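Local coordinates for protein mannan endo-1,4-beta-mannosidase (Mytilus edulis, PDB 2C0H) that hydrolyses the 1,4-beta linkages in the backbone of mannans, cutting inside the chain as a family 5 glycoside hydrolase with a TIM barrel fold, at residues V3-S8 and N104-F109; S22-A27 and V328-Q333; R33-N38 and V62-H67; T46-L51 and L97-R102. The protein carries 3 engineered substitutions. One frame throughout, in Å; residues are numbered along the deposited sequence.

Contact 1: V3-S8 and N104-F109; sequences VRLSVS and NILIFF. Engineered in segment 3-8: V3 (natural residue Ala).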
loop_
_atom_site.group_PDB
_atom_site.type_symbol
_atom_site.label_atom_id
_atom_site.label_comp_id
_atom_site.label_asym_id
_atom_site.label_seq_id
_atom_site.Cartn_x
_atom_site.Cartn_y
_atom_site.Cartn_z
ATOM N N VAL A 3 17.248 3.722 14.174
ATOM C CA VAL A 3 15.884 3.343 13.788
ATOM C C VAL A 3 15.186 4.596 13.287
ATOM O O VAL A 3 15.203 5.630 13.959
ATOM C CB VAL A 3 15.087 2.714 14.969
ATOM C CG1 VAL A 3 13.611 2.563 14.631
ATOM C CG2 VAL A 3 15.661 1.351 15.330
ATOM N N ARG A 4 14.579 4.491 12.108
ATOM C CA ARG A 4 13.906 5.620 11.463
ATOM C C ARG A 4 12.375 5.470 11.646
ATOM O O ARG A 4 11.878 5.810 12.716
ATOM C CB ARG A 4 14.384 5.738 10.007
ATOM C CG ARG A 4 15.848 6.181 9.919
ATOM C CD ARG A 4 16.331 6.471 8.510
ATOM N NE ARG A 4 16.902 5.288 7.873
ATOM C CZ ARG A 4 16.243 4.411 7.122
ATOM N NH1 ARG A 4 14.950 4.539 6.882
ATOM N NH2 ARG A 4 16.890 3.374 6.601
ATOM N N LEU A 5 11.644 4.932 10.663
ATOM C CA LEU A 5 10.205 4.721 10.791
ATOM C C LEU A 5 9.914 3.426 11.581
ATOM O O LEU A 5 10.509 2.370 11.300
ATOM C CB LEU A 5 9.567 4.672 9.401
ATOM C CG LEU A 5 8.049 4.779 9.285
ATOM C CD1 LEU A 5 7.514 6.058 9.898
ATOM C CD2 LEU A 5 7.665 4.720 7.832
ATOM N N SER A 6 9.028 3.508 12.574
ATOM C CA SER A 6 8.631 2.339 13.391
ATOM C C SER A 6 7.165 2.399 13.845
ATOM O O SER A 6 6.519 3.430 13.705
ATOM C CB SER A 6 9.540 2.192 14.618
ATOM O OG SER A 6 9.429 3.300 15.497
ATOM N N VAL A 7 6.660 1.288 14.388
ATOM C CA VAL A 7 5.291 1.200 14.920
ATOM C C VAL A 7 5.311 0.985 16.436
ATOM O O VAL A 7 6.073 0.142 16.929
ATOM C CB VAL A 7 4.500 0.009 14.304
ATOM C CG1 VAL A 7 3.087 -0.113 14.908
ATOM C CG2 VAL A 7 4.431 0.127 12.818
ATOM N N SER A 8 4.454 1.706 17.154
ATOM C CA SER A 8 4.200 1.454 18.581
ATOM C C SER A 8 2.688 1.349 18.796
ATOM O O SER A 8 1.978 2.358 18.776
ATOM C CB SER A 8 4.803 2.581 19.432
ATOM O OG SER A 8 4.284 2.597 20.766
ATOM N N ASN A 104 12.912 15.724 1.689
ATOM C CA ASN A 104 12.373 15.135 2.922
ATOM C C ASN A 104 11.051 14.358 2.765
ATOM O O ASN A 104 10.128 14.512 3.565
ATOM C CB ASN A 104 12.221 16.204 4.020
ATOM C CG ASN A 104 13.521 16.511 4.724
ATOM O OD1 ASN A 104 14.275 15.614 5.102
ATOM N ND2 ASN A 104 13.781 17.793 4.932
ATOM N N ILE A 105 10.976 13.511 1.742
ATOM C CA ILE A 105 9.771 12.715 1.470
ATOM C C ILE A 105 10.093 11.221 1.536
ATOM O O ILE A 105 11.134 10.807 1.032
ATOM C CB ILE A 105 9.188 13.113 0.104
ATOM C CG1 ILE A 105 8.547 14.511 0.245
ATOM C CG2 ILE A 105 8.188 12.105 -0.370
ATOM C CD1 ILE A 105 8.082 15.110 -1.057
ATOM N N LEU A 106 9.223 10.461 2.198
ATOM C CA LEU A 106 9.314 8.993 2.271
ATOM C C LEU A 106 8.541 8.335 1.138
ATOM O O LEU A 106 7.385 8.685 0.860
ATOM C CB LEU A 106 8.745 8.493 3.596
ATOM C CG LEU A 106 9.487 8.873 4.869
ATOM C CD1 LEU A 106 8.621 8.550 6.078
ATOM C CD2 LEU A 106 10.844 8.149 4.969
ATOM N N ILE A 107 9.143 7.312 0.540
ATOM C CA ILE A 107 8.521 6.584 -0.550
ATOM C C ILE A 107 8.021 5.204 -0.109
ATOM O O ILE A 107 8.747 4.452 0.555
ATOM C CB ILE A 107 9.536 6.415 -1.739
ATOM C CG1 ILE A 107 10.107 7.766 -2.200
ATOM C CG2 ILE A 107 8.940 5.645 -2.901
ATOM C CD1 ILE A 107 9.068 8.804 -2.587
ATOM N N PHE A 108 6.808 4.867 -0.525
ATOM C CA PHE A 108 6.240 3.530 -0.339
ATOM C C PHE A 108 6.036 2.889 -1.709
ATOM O O PHE A 108 5.273 3.399 -2.520
ATOM C CB PHE A 108 4.941 3.598 0.458
ATOM C CG PHE A 108 5.150 4.058 1.864
ATOM C CD1 PHE A 108 5.314 3.134 2.887
ATOM C CD2 PHE A 108 5.258 5.406 2.154
ATOM C CE1 PHE A 108 5.555 3.549 4.175
ATOM C CE2 PHE A 108 5.513 5.828 3.462
ATOM C CZ PHE A 108 5.624 4.890 4.463
ATOM N N PHE A 109 6.730 1.783 -1.975
ATOM C CA PHE A 109 6.613 1.071 -3.238
ATOM C C PHE A 109 5.540 -0.039 -3.158
ATOM O O PHE A 109 5.546 -0.873 -2.246
ATOM C CB PHE A 109 7.955 0.429 -3.631
ATOM C CG PHE A 109 9.027 1.406 -4.054
ATOM C CD1 PHE A 109 8.976 2.009 -5.305
ATOM C CD2 PHE A 109 10.124 1.648 -3.254
ATOM C CE1 PHE A 109 9.976 2.869 -5.728
ATOM C CE2 PHE A 109 11.125 2.519 -3.665
ATOM C CZ PHE A 109 11.054 3.122 -4.907
#
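L5 lays its CD2 methyl against the far end of the F108 ring. L5 CD2 is 3.9 Å from F108 CZ. The two side chains come from opposite directions, and the methyl meets the ring obliquely. The same methyl reaches L106, more loosely, with L5 CD2 4.3 Å from L106 CD1. One branch of L5 therefore serves both partners. The first torsion of L5 sets CG anti to the backbone N (chi1 -166°), which places the CD2 branch beside 104-109. The backbones stay well apart, and even the nearest CA atoms, of L5 and L106, are 9.6 Å from each other. Strand 5-8 pairs with strand 11-14 as an antiparallel hairpin, with S6 bonded to N13 through the backbone. This hairpin lies over the N-terminal end of the barrel, as in other family 5 glycoside hydrolases, where an N-terminal hairpin commonly closes the bottom of the barrel. L106 and F108 belong to the start of barrel strand 106-113 and are buried. The F108 ring also meets W321, and L5 also touches M220. The contact is wholly apolar, so 3-8 and 104-109 are held by shape and exclusion of water, with no directional bond between them.

Contact 2: S22-A27 and V328-Q333; sequences SGANQA and VSWNNQ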
loop_
_atom_site.group_PDB
_atom_site.type_symbol
_atom_site.label_atom_id
_atom_site.label_comp_id
_atom_site.label_asym_id
_atom_site.label_seq_id
_atom_site.Cartn_x
_atom_site.Cartn_y
_atom_site.Cartn_z
ATOM N N SER A 22 1.332 12.040 5.543
ATOM C CA SER A 22 0.426 12.870 4.749
ATOM C C SER A 22 0.979 12.984 3.338
ATOM O O SER A 22 2.121 13.389 3.157
ATOM C CB SER A 22 0.403 14.257 5.357
ATOM O OG SER A 22 -0.413 15.129 4.584
ATOM N N GLY A 23 0.183 12.685 2.329
ATOM C CA GLY A 23 0.697 12.801 0.974
ATOM C C GLY A 23 -0.242 12.294 -0.073
ATOM O O GLY A 23 -1.448 12.450 0.047
ATOM N N ALA A 24 0.333 11.658 -1.092
ATOM C CA ALA A 24 -0.419 11.278 -2.257
ATOM C C ALA A 24 0.113 10.039 -2.921
ATOM O O ALA A 24 1.286 9.694 -2.777
ATOM C CB ALA A 24 -0.421 12.415 -3.247
ATOM N N ASN A 25 -0.763 9.398 -3.667
ATOM C CA ASN A 25 -0.388 8.380 -4.633
ATOM C C ASN A 25 0.128 9.059 -5.883
ATOM O O ASN A 25 -0.499 9.984 -6.370
ATOM C CB ASN A 25 -1.622 7.545 -5.019
ATOM C CG ASN A 25 -2.074 6.611 -3.941
ATOM O OD1 ASN A 25 -1.705 5.436 -3.958
ATOM N ND2 ASN A 25 -2.919 7.096 -3.027
ATOM N N GLN A 26 1.240 8.575 -6.432
ATOM C CA GLN A 26 1.699 9.078 -7.739
ATOM C C GLN A 26 0.626 8.721 -8.788
ATOM O O GLN A 26 0.165 9.613 -9.503
ATOM C CB GLN A 26 3.112 8.580 -8.089
ATOM C CG GLN A 26 3.769 9.267 -9.309
ATOM C CD GLN A 26 4.372 10.650 -9.021
ATOM O OE1 GLN A 26 5.032 10.869 -8.009
ATOM N NE2 GLN A 26 4.165 11.585 -9.936
ATOM N N ALA A 27 0.163 7.480 -8.934
ATOM C CA ALA A 27 0.781 6.235 -8.469
ATOM C C ALA A 27 1.775 5.731 -9.533
ATOM O O ALA A 27 2.478 4.741 -9.310
ATOM C CB ALA A 27 -0.292 5.200 -8.236
ATOM N N VAL A 328 -8.066 13.228 -11.220
ATOM C CA VAL A 328 -8.823 14.346 -10.613
ATOM C C VAL A 328 -8.001 15.657 -10.461
ATOM O O VAL A 328 -7.139 15.941 -11.292
ATOM C CB VAL A 328 -9.578 13.893 -9.303
ATOM C CG1 VAL A 328 -10.538 12.761 -9.601
ATOM C CG2 VAL A 328 -8.633 13.478 -8.181
ATOM N N SER A 329 -8.303 16.480 -9.460
ATOM C CA SER A 329 -7.607 17.739 -9.255
ATOM C C SER A 329 -6.405 17.605 -8.334
ATOM O O SER A 329 -6.565 17.270 -7.156
ATOM C CB SER A 329 -8.562 18.771 -8.651
ATOM O OG SER A 329 -7.877 19.920 -8.193
ATOM N N TRP A 330 -5.227 17.915 -8.859
ATOM C CA TRP A 330 -3.993 17.952 -8.056
ATOM C C TRP A 330 -4.013 19.119 -7.065
ATOM O O TRP A 330 -3.588 18.980 -5.916
ATOM C CB TRP A 330 -2.766 17.991 -8.979
ATOM C CG TRP A 330 -1.384 17.954 -8.357
ATOM C CD1 TRP A 330 -0.362 18.797 -8.633
ATOM C CD2 TRP A 330 -0.862 17.005 -7.389
ATOM N NE1 TRP A 330 0.764 18.466 -7.903
ATOM C CE2 TRP A 330 0.485 17.359 -7.148
ATOM C CE3 TRP A 330 -1.395 15.910 -6.722
ATOM C CZ2 TRP A 330 1.296 16.665 -6.245
ATOM C CZ3 TRP A 330 -0.569 15.206 -5.816
ATOM C CH2 TRP A 330 0.745 15.588 -5.607
ATOM N N ASN A 331 -4.508 20.283 -7.482
ATOM C CA ASN A 331 -4.610 21.391 -6.535
ATOM C C ASN A 331 -5.466 21.091 -5.295
ATOM O O ASN A 331 -5.106 21.549 -4.211
ATOM C CB ASN A 331 -5.139 22.654 -7.219
ATOM C CG ASN A 331 -4.140 23.280 -8.162
ATOM O OD1 ASN A 331 -2.922 23.082 -8.053
ATOM N ND2 ASN A 331 -4.654 24.079 -9.100
ATOM N N ASN A 332 -6.578 20.352 -5.447
ATOM C CA ASN A 332 -7.431 19.956 -4.311
ATOM C C ASN A 332 -6.622 19.114 -3.327
ATOM O O ASN A 332 -6.761 19.232 -2.112
ATOM C CB ASN A 332 -8.636 19.132 -4.758
ATOM C CG ASN A 332 -9.787 19.978 -5.282
ATOM O OD1 ASN A 332 -9.792 21.211 -5.154
ATOM N ND2 ASN A 332 -10.783 19.310 -5.842
ATOM N N GLN A 333 -5.797 18.230 -3.872
ATOM C CA GLN A 333 -4.990 17.349 -3.040
ATOM C C GLN A 333 -3.933 18.105 -2.261
ATOM O O GLN A 333 -3.744 17.872 -1.047
ATOM C CB GLN A 333 -4.353 16.258 -3.910
ATOM C CG GLN A 333 -5.354 15.301 -4.569
ATOM C CD GLN A 333 -4.698 14.402 -5.593
ATOM O OE1 GLN A 333 -3.902 13.523 -5.241
ATOM N NE2 GLN A 333 -5.028 14.597 -6.867
#
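Segment 22-27 passes the first turn of the helix that starts at W330, with the CA atoms of A24 and Q333 7.6 Å apart. A24 points its methyl at the helix. The methyl meets the edge of the W330 indole near the ring plane, with A24 CB 3.8 Å from W330 CZ3. W330 CG is anti to the backbone N (chi1 -177°), which swings the six-membered ring back to the strand. The indole NE1 bonds D53, and R325 makes a cation-pi contact with the ring. Strand 17-25 is the first of the TIM barrel and the helix the last, so they meet at the seam where the barrel closes. S329 is the N-cap: N332 N donates to S329 OG at 3.1 Å. Q333 is extended beyond CG, with its amide beside the start of this turn. Its NE2 donates to S329 O at 3.1 Å, from above the carbonyl plane, and also to S324 O. Q333 OE1 bonds T322 OG1 and lies at the edge of the indole. With an alanine here, T322 OG1 and the carbonyls of S329 and S324 would probably lose these partners and a gap would open beside A24. A24 also packs on T322.

Contact 3: R33-N38 and V62-H67; sequences RDFGHN and VRVWLH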
loop_
_atom_site.group_PDB
_atom_site.type_symbol
_atom_site.label_atom_id
_atom_site.label_comp_id
_atom_site.label_asym_id
_atom_site.label_seq_id
_atom_site.Cartn_x
_atom_site.Cartn_y
_atom_site.Cartn_z
ATOM N N ARG A 33 5.989 0.789 -16.123
ATOM C CA ARG A 33 7.228 0.966 -16.871
ATOM C C ARG A 33 7.992 2.215 -16.379
ATOM O O ARG A 33 8.499 3.007 -17.179
ATOM C CB ARG A 33 6.894 1.065 -18.370
ATOM C CG ARG A 33 6.268 -0.175 -18.940
ATOM C CD ARG A 33 5.976 -0.053 -20.437
ATOM N NE ARG A 33 5.119 -1.149 -20.884
ATOM C CZ ARG A 33 5.531 -2.362 -21.249
ATOM N NH1 ARG A 33 6.822 -2.692 -21.243
ATOM N NH2 ARG A 33 4.629 -3.264 -21.626
ATOM N N ASP A 34 8.103 2.366 -15.060
ATOM C CA ASP A 34 8.748 3.543 -14.473
ATOM C C ASP A 34 10.173 3.300 -13.945
ATOM O O ASP A 34 10.935 4.251 -13.781
ATOM C CB ASP A 34 7.876 4.111 -13.350
ATOM C CG ASP A 34 6.732 4.963 -13.862
ATOM O OD1 ASP A 34 6.974 5.767 -14.785
ATOM O OD2 ASP A 34 5.618 4.865 -13.320
ATOM N N PHE A 35 10.512 2.045 -13.636
ATOM C CA PHE A 35 11.802 1.698 -13.043
ATOM C C PHE A 35 12.367 0.462 -13.740
ATOM O O PHE A 35 11.607 -0.418 -14.129
ATOM C CB PHE A 35 11.639 1.420 -11.537
ATOM C CG PHE A 35 11.068 2.588 -10.769
ATOM C CD1 PHE A 35 11.896 3.580 -10.272
ATOM C CD2 PHE A 35 9.709 2.709 -10.591
ATOM C CE1 PHE A 35 11.375 4.662 -9.583
ATOM C CE2 PHE A 35 9.178 3.806 -9.903
ATOM C CZ PHE A 35 10.014 4.767 -9.407
ATOM N N GLY A 36 13.687 0.407 -13.876
ATOM C CA GLY A 36 14.358 -0.649 -14.627
ATOM C C GLY A 36 14.416 -0.316 -16.104
ATOM O O GLY A 36 13.645 0.512 -16.590
ATOM N N HIS A 37 15.336 -0.952 -16.824
ATOM C CA HIS A 37 15.501 -0.707 -18.260
ATOM C C HIS A 37 15.689 0.782 -18.576
ATOM O O HIS A 37 15.199 1.282 -19.598
ATOM C CB HIS A 37 14.318 -1.317 -19.036
ATOM C CG HIS A 37 14.092 -2.767 -18.735
ATOM N ND1 HIS A 37 14.959 -3.752 -19.154
ATOM C CD2 HIS A 37 13.119 -3.395 -18.035
ATOM C CE1 HIS A 37 14.527 -4.927 -18.729
ATOM N NE2 HIS A 37 13.411 -4.740 -18.051
ATOM N N ASN A 38 16.404 1.483 -17.698
ATOM C CA ASN A 38 16.691 2.908 -17.854
ATOM C C ASN A 38 15.416 3.748 -18.002
ATOM O O ASN A 38 15.429 4.781 -18.664
ATOM C CB ASN A 38 17.625 3.128 -19.051
ATOM C CG ASN A 38 18.994 2.502 -18.844
ATOM O OD1 ASN A 38 19.773 2.951 -17.999
ATOM N ND2 ASN A 38 19.292 1.455 -19.609
ATOM N N VAL A 62 4.930 9.575 -0.500
ATOM C CA VAL A 62 4.380 9.256 -1.819
ATOM C C VAL A 62 4.277 7.735 -1.933
ATOM O O VAL A 62 5.229 7.037 -1.554
ATOM C CB VAL A 62 5.263 9.795 -2.977
ATOM C CG1 VAL A 62 4.686 9.432 -4.327
ATOM C CG2 VAL A 62 5.426 11.285 -2.890
ATOM N N ARG A 63 3.148 7.247 -2.449
ATOM C CA ARG A 63 2.958 5.836 -2.817
ATOM C C ARG A 63 3.130 5.704 -4.336
ATOM O O ARG A 63 2.487 6.419 -5.124
ATOM C CB ARG A 63 1.578 5.344 -2.353
ATOM C CG ARG A 63 1.165 3.915 -2.727
ATOM C CD ARG A 63 -0.141 3.537 -1.980
ATOM N NE ARG A 63 -0.651 2.172 -2.213
ATOM C CZ ARG A 63 -1.741 1.832 -2.895
ATOM N NH1 ARG A 63 -2.513 2.738 -3.485
ATOM N NH2 ARG A 63 -2.083 0.556 -2.993
ATOM N N VAL A 64 3.984 4.775 -4.747
ATOM C CA VAL A 64 4.258 4.546 -6.164
ATOM C C VAL A 64 4.172 3.060 -6.495
ATOM O O VAL A 64 4.586 2.237 -5.697
ATOM C CB VAL A 64 5.632 5.111 -6.559
ATOM C CG1 VAL A 64 6.763 4.357 -5.912
ATOM C CG2 VAL A 64 5.816 5.126 -8.059
ATOM N N TRP A 65 3.606 2.723 -7.648
ATOM C CA TRP A 65 3.429 1.321 -8.064
ATOM C C TRP A 65 4.619 0.845 -8.905
ATOM O O TRP A 65 5.101 1.559 -9.794
ATOM C CB TRP A 65 2.117 1.149 -8.839
ATOM C CG TRP A 65 0.829 1.377 -8.046
ATOM C CD1 TRP A 65 0.704 1.891 -6.773
ATOM C CD2 TRP A 65 -0.491 1.125 -8.501
ATOM N NE1 TRP A 65 -0.619 1.954 -6.421
ATOM C CE2 TRP A 65 -1.378 1.509 -7.471
ATOM C CE3 TRP A 65 -1.020 0.623 -9.697
ATOM C CZ2 TRP A 65 -2.772 1.375 -7.599
ATOM C CZ3 TRP A 65 -2.398 0.493 -9.820
ATOM C CH2 TRP A 65 -3.253 0.869 -8.779
ATOM N N LEU A 66 5.082 -0.380 -8.626
ATOM C CA LEU A 66 6.311 -0.920 -9.193
ATOM C C LEU A 66 6.045 -1.989 -10.287
ATOM O O LEU A 66 5.967 -1.651 -11.469
ATOM C CB LEU A 66 7.215 -1.452 -8.057
ATOM C CG LEU A 66 8.664 -1.798 -8.450
ATOM C CD1 LEU A 66 9.484 -0.568 -8.780
ATOM C CD2 LEU A 66 9.352 -2.541 -7.323
ATOM N N HIS A 67 5.845 -3.256 -9.931
ATOM C CA HIS A 67 5.686 -4.305 -10.969
ATOM C C HIS A 67 4.312 -4.335 -11.638
ATOM O O HIS A 67 4.232 -4.584 -12.843
ATOM C CB HIS A 67 5.937 -5.711 -10.420
ATOM C CG HIS A 67 7.191 -5.862 -9.624
ATOM N ND1 HIS A 67 8.428 -5.469 -10.082
ATOM C CD2 HIS A 67 7.406 -6.478 -8.439
ATOM C CE1 HIS A 67 9.346 -5.792 -9.184
ATOM N NE2 HIS A 67 8.750 -6.410 -8.181
HETATM O O HOH W 1 4.537 2.332 -12.601
HETATM O O HOH W 2 7.106 0.709 -12.832
#
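The irregular loop 33-38 runs past the outer side of strand 62-67 and comes nearest where the CA atoms of F35 and L66 are 7.2 Å apart. F35 carries the apolar part. Its ring edge faces V64, with F35 CE2 4.1 Å from V64 CG2, close to the ring plane. V64 CG2 stands anti to the backbone N (chi1 of 67° for CG1), and this turns it to the ring. L66 crosses F35 at about a right angle. Its CD1 methyl approaches obliquely, 3.8 Å from F35 CD2, and also lies near F35 CB. Beside this patch two waters link D34 to the strand backbone, through its carboxylate and its N. One donates to D34 OD2 at 2.8 Å and to W65 O at 3.0 Å. The other accepts from D34 N and donates to L66 O, so both strand carbonyls are satisfied. The D34 carboxylate is also held by the backbone N atoms of V29 and N30. V64 and L66 face outward, while R63 points into the barrel and salt-bridges E294, the probable nucleophile. W65 is a likely substrate-binding residue, so the loop packs behind a strand of the active site. F35 also lies on Y40 of helix 40-56 and on L89 and M93 of helix 89-102, while V64 touches F47 and F109. F35 thus packs between helices 40-56 and 89-102 and strand 61-68.

Contact 4: T46-L51 and L97-R102; sequences TFESTL and LHAAQR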
loop_
_atom_site.group_PDB
_atom_site.type_symbol
_atom_site.label_atom_id
_atom_site.label_comp_id
_atom_site.label_asym_id
_atom_site.label_seq_id
_atom_site.Cartn_x
_atom_site.Cartn_y
_atom_site.Cartn_z
ATOM N N THR A 46 8.917 14.452 -14.090
ATOM C CA THR A 46 7.583 14.393 -13.464
ATOM C C THR A 46 7.689 13.938 -12.011
ATOM O O THR A 46 7.061 14.498 -11.121
ATOM C CB THR A 46 6.624 13.446 -14.228
ATOM O OG1 THR A 46 6.515 13.884 -15.599
ATOM C CG2 THR A 46 5.260 13.408 -13.595
ATOM N N PHE A 47 8.475 12.897 -11.774
ATOM C CA PHE A 47 8.677 12.450 -10.414
ATOM C C PHE A 47 9.242 13.609 -9.549
ATOM O O PHE A 47 8.782 13.838 -8.423
ATOM C CB PHE A 47 9.625 11.235 -10.377
ATOM C CG PHE A 47 8.967 9.896 -10.662
ATOM C CD1 PHE A 47 8.016 9.347 -9.798
ATOM C CD2 PHE A 47 9.330 9.158 -11.790
ATOM C CE1 PHE A 47 7.456 8.100 -10.057
ATOM C CE2 PHE A 47 8.755 7.923 -12.054
ATOM C CZ PHE A 47 7.837 7.395 -11.194
ATOM N N GLU A 48 10.213 14.348 -10.084
ATOM C CA GLU A 48 10.890 15.422 -9.334
ATOM C C GLU A 48 9.979 16.627 -9.118
ATOM O O GLU A 48 9.987 17.230 -8.042
ATOM C CB GLU A 48 12.194 15.861 -10.031
ATOM C CG GLU A 48 12.803 17.169 -9.528
ATOM C CD GLU A 48 13.238 17.137 -8.066
ATOM O OE1 GLU A 48 13.598 16.049 -7.552
ATOM O OE2 GLU A 48 13.225 18.220 -7.430
ATOM N N SER A 49 9.183 16.975 -10.123
ATOM C CA SER A 49 8.275 18.109 -9.947
ATOM C C SER A 49 7.197 17.777 -8.909
ATOM O O SER A 49 6.767 18.653 -8.160
ATOM C CB SER A 49 7.660 18.554 -11.274
ATOM O OG SER A 49 6.822 17.582 -11.828
ATOM N N THR A 50 6.759 16.514 -8.865
ATOM C CA THR A 50 5.766 16.075 -7.876
ATOM C C THR A 50 6.346 16.207 -6.464
ATOM O O THR A 50 5.660 16.678 -5.554
ATOM C CB THR A 50 5.288 14.619 -8.139
ATOM O OG1 THR A 50 4.610 14.549 -9.400
ATOM C CG2 THR A 50 4.352 14.140 -7.065
ATOM N N LEU A 51 7.589 15.773 -6.288
ATOM C CA LEU A 51 8.276 15.913 -5.000
ATOM C C LEU A 51 8.406 17.376 -4.562
ATOM O O LEU A 51 8.211 17.686 -3.392
ATOM C CB LEU A 51 9.665 15.288 -5.048
ATOM C CG LEU A 51 9.767 13.777 -5.221
ATOM C CD1 LEU A 51 11.228 13.421 -5.464
ATOM C CD2 LEU A 51 9.209 13.037 -4.008
ATOM N N LEU A 97 14.939 7.513 -4.825
ATOM C CA LEU A 97 15.054 7.679 -3.376
ATOM C C LEU A 97 15.983 8.849 -2.985
ATOM O O LEU A 97 15.694 9.548 -2.015
ATOM C CB LEU A 97 15.489 6.356 -2.712
ATOM C CG LEU A 97 14.421 5.256 -2.713
ATOM C CD1 LEU A 97 15.084 3.912 -2.383
ATOM C CD2 LEU A 97 13.267 5.539 -1.740
ATOM N N HIS A 98 17.070 9.069 -3.732
ATOM C CA HIS A 98 17.981 10.195 -3.456
ATOM C C HIS A 98 17.279 11.517 -3.732
ATOM O O HIS A 98 17.442 12.456 -2.967
ATOM C CB HIS A 98 19.264 10.126 -4.273
ATOM C CG HIS A 98 20.208 9.046 -3.851
ATOM N ND1 HIS A 98 20.106 8.375 -2.652
ATOM C CD2 HIS A 98 21.290 8.535 -4.479
ATOM C CE1 HIS A 98 21.085 7.488 -2.565
ATOM N NE2 HIS A 98 21.814 7.563 -3.663
ATOM N N ALA A 99 16.497 11.585 -4.804
ATOM C CA ALA A 99 15.685 12.781 -5.083
ATOM C C ALA A 99 14.662 13.058 -3.978
ATOM O O ALA A 99 14.490 14.203 -3.546
ATOM C CB ALA A 99 14.990 12.635 -6.433
ATOM N N ALA A 100 13.991 12.013 -3.504
ATOM C CA ALA A 100 13.005 12.138 -2.431
ATOM C C ALA A 100 13.677 12.639 -1.142
ATOM O O ALA A 100 13.153 13.519 -0.459
ATOM C CB ALA A 100 12.298 10.802 -2.187
ATOM N N GLN A 101 14.861 12.117 -0.840
ATOM C CA GLN A 101 15.603 12.504 0.359
ATOM C C GLN A 101 15.910 14.000 0.356
ATOM O O GLN A 101 15.805 14.643 1.386
ATOM C CB GLN A 101 16.904 11.704 0.465
ATOM C CG GLN A 101 17.622 11.898 1.769
ATOM C CD GLN A 101 18.876 11.062 1.889
ATOM O OE1 GLN A 101 19.034 10.046 1.208
ATOM N NE2 GLN A 101 19.768 11.471 2.779
ATOM N N ARG A 102 16.261 14.531 -0.812
ATOM C CA ARG A 102 16.593 15.953 -0.959
ATOM C C ARG A 102 15.380 16.834 -0.640
ATOM O O ARG A 102 15.554 18.020 -0.290
ATOM C CB ARG A 102 17.127 16.252 -2.371
ATOM C CG ARG A 102 18.538 15.725 -2.630
ATOM C CD ARG A 102 19.155 16.247 -3.916
ATOM N NE ARG A 102 18.555 15.689 -5.121
ATOM C CZ ARG A 102 18.947 14.570 -5.734
ATOM N NH1 ARG A 102 19.951 13.840 -5.266
ATOM N NH2 ARG A 102 18.312 14.174 -6.826
#
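L51 points straight from its helix at the backbone of the other; its CD1 methyl spans A99 and A100, and CD2 meets A100. The CD1 methyl lies against the main chain, 3.7 Å from A100 N. It also touches a side chain, with L51 CD1 4.0 Å from A99 CB. The CD2 methyl takes the second alanine, with L51 CD2 4.2 Å from A100 CB. L51 CG is anti to the carbonyl carbon (chi1 -66°), which aims the fork at this pair. The small alanines let the leucine reach the helix backbone itself. E48 comes to A99 from the partly exposed side. Its chain bends at chi2 (63°), which brings the carboxylate round beside the methyl, with E48 OE1 3.9 Å from A99 CB. The other oxygen, OE2, is hydrogen-bonded to H103 NE2, just beyond 97-102. That bond ties the carboxylate down, and its charge would probably favour a protonated histidine. R102 is near but makes no salt bridge, since E48 OE1 and R102 NH2 are 5.1 Å apart. Its guanidinium lies flat over its own helix, with H98 O and A99 CA on one face. On the inner side A100 and L97 pack on I107 of a barrel strand, and F47 meets the ring of Y96. The two helix segments run nearly parallel, at 21°, with their axes 10.0 Å apart. This is the packing of neighbouring helices in the outer layer of a TIM barrel, where successive beta-alpha units lie side by side around the strands.

Overall arrangement
All four contacts are largely buried, but they occupy different layers of the barrel. Contact 1 lies at the floor, contact 2 at the seam between first strand and last helix, contact 3 behind a strand of the substrate site, and contact 4 in the helix layer, where E48 is partly exposed. Contacts 1 and 3 lie on neighbouring strands, joined by F108 N to V62 O. Contacts 2 and 3 likewise meet through Q26 N and R63 O. Helix 40-56 links three contacts: F47 packs on F35, and T50 OG1 bonds Q26 NE2. Contact 1 is purely apolar, contact 3 adds waters, and contacts 2 and 4 set polar groups beside alanine methyls.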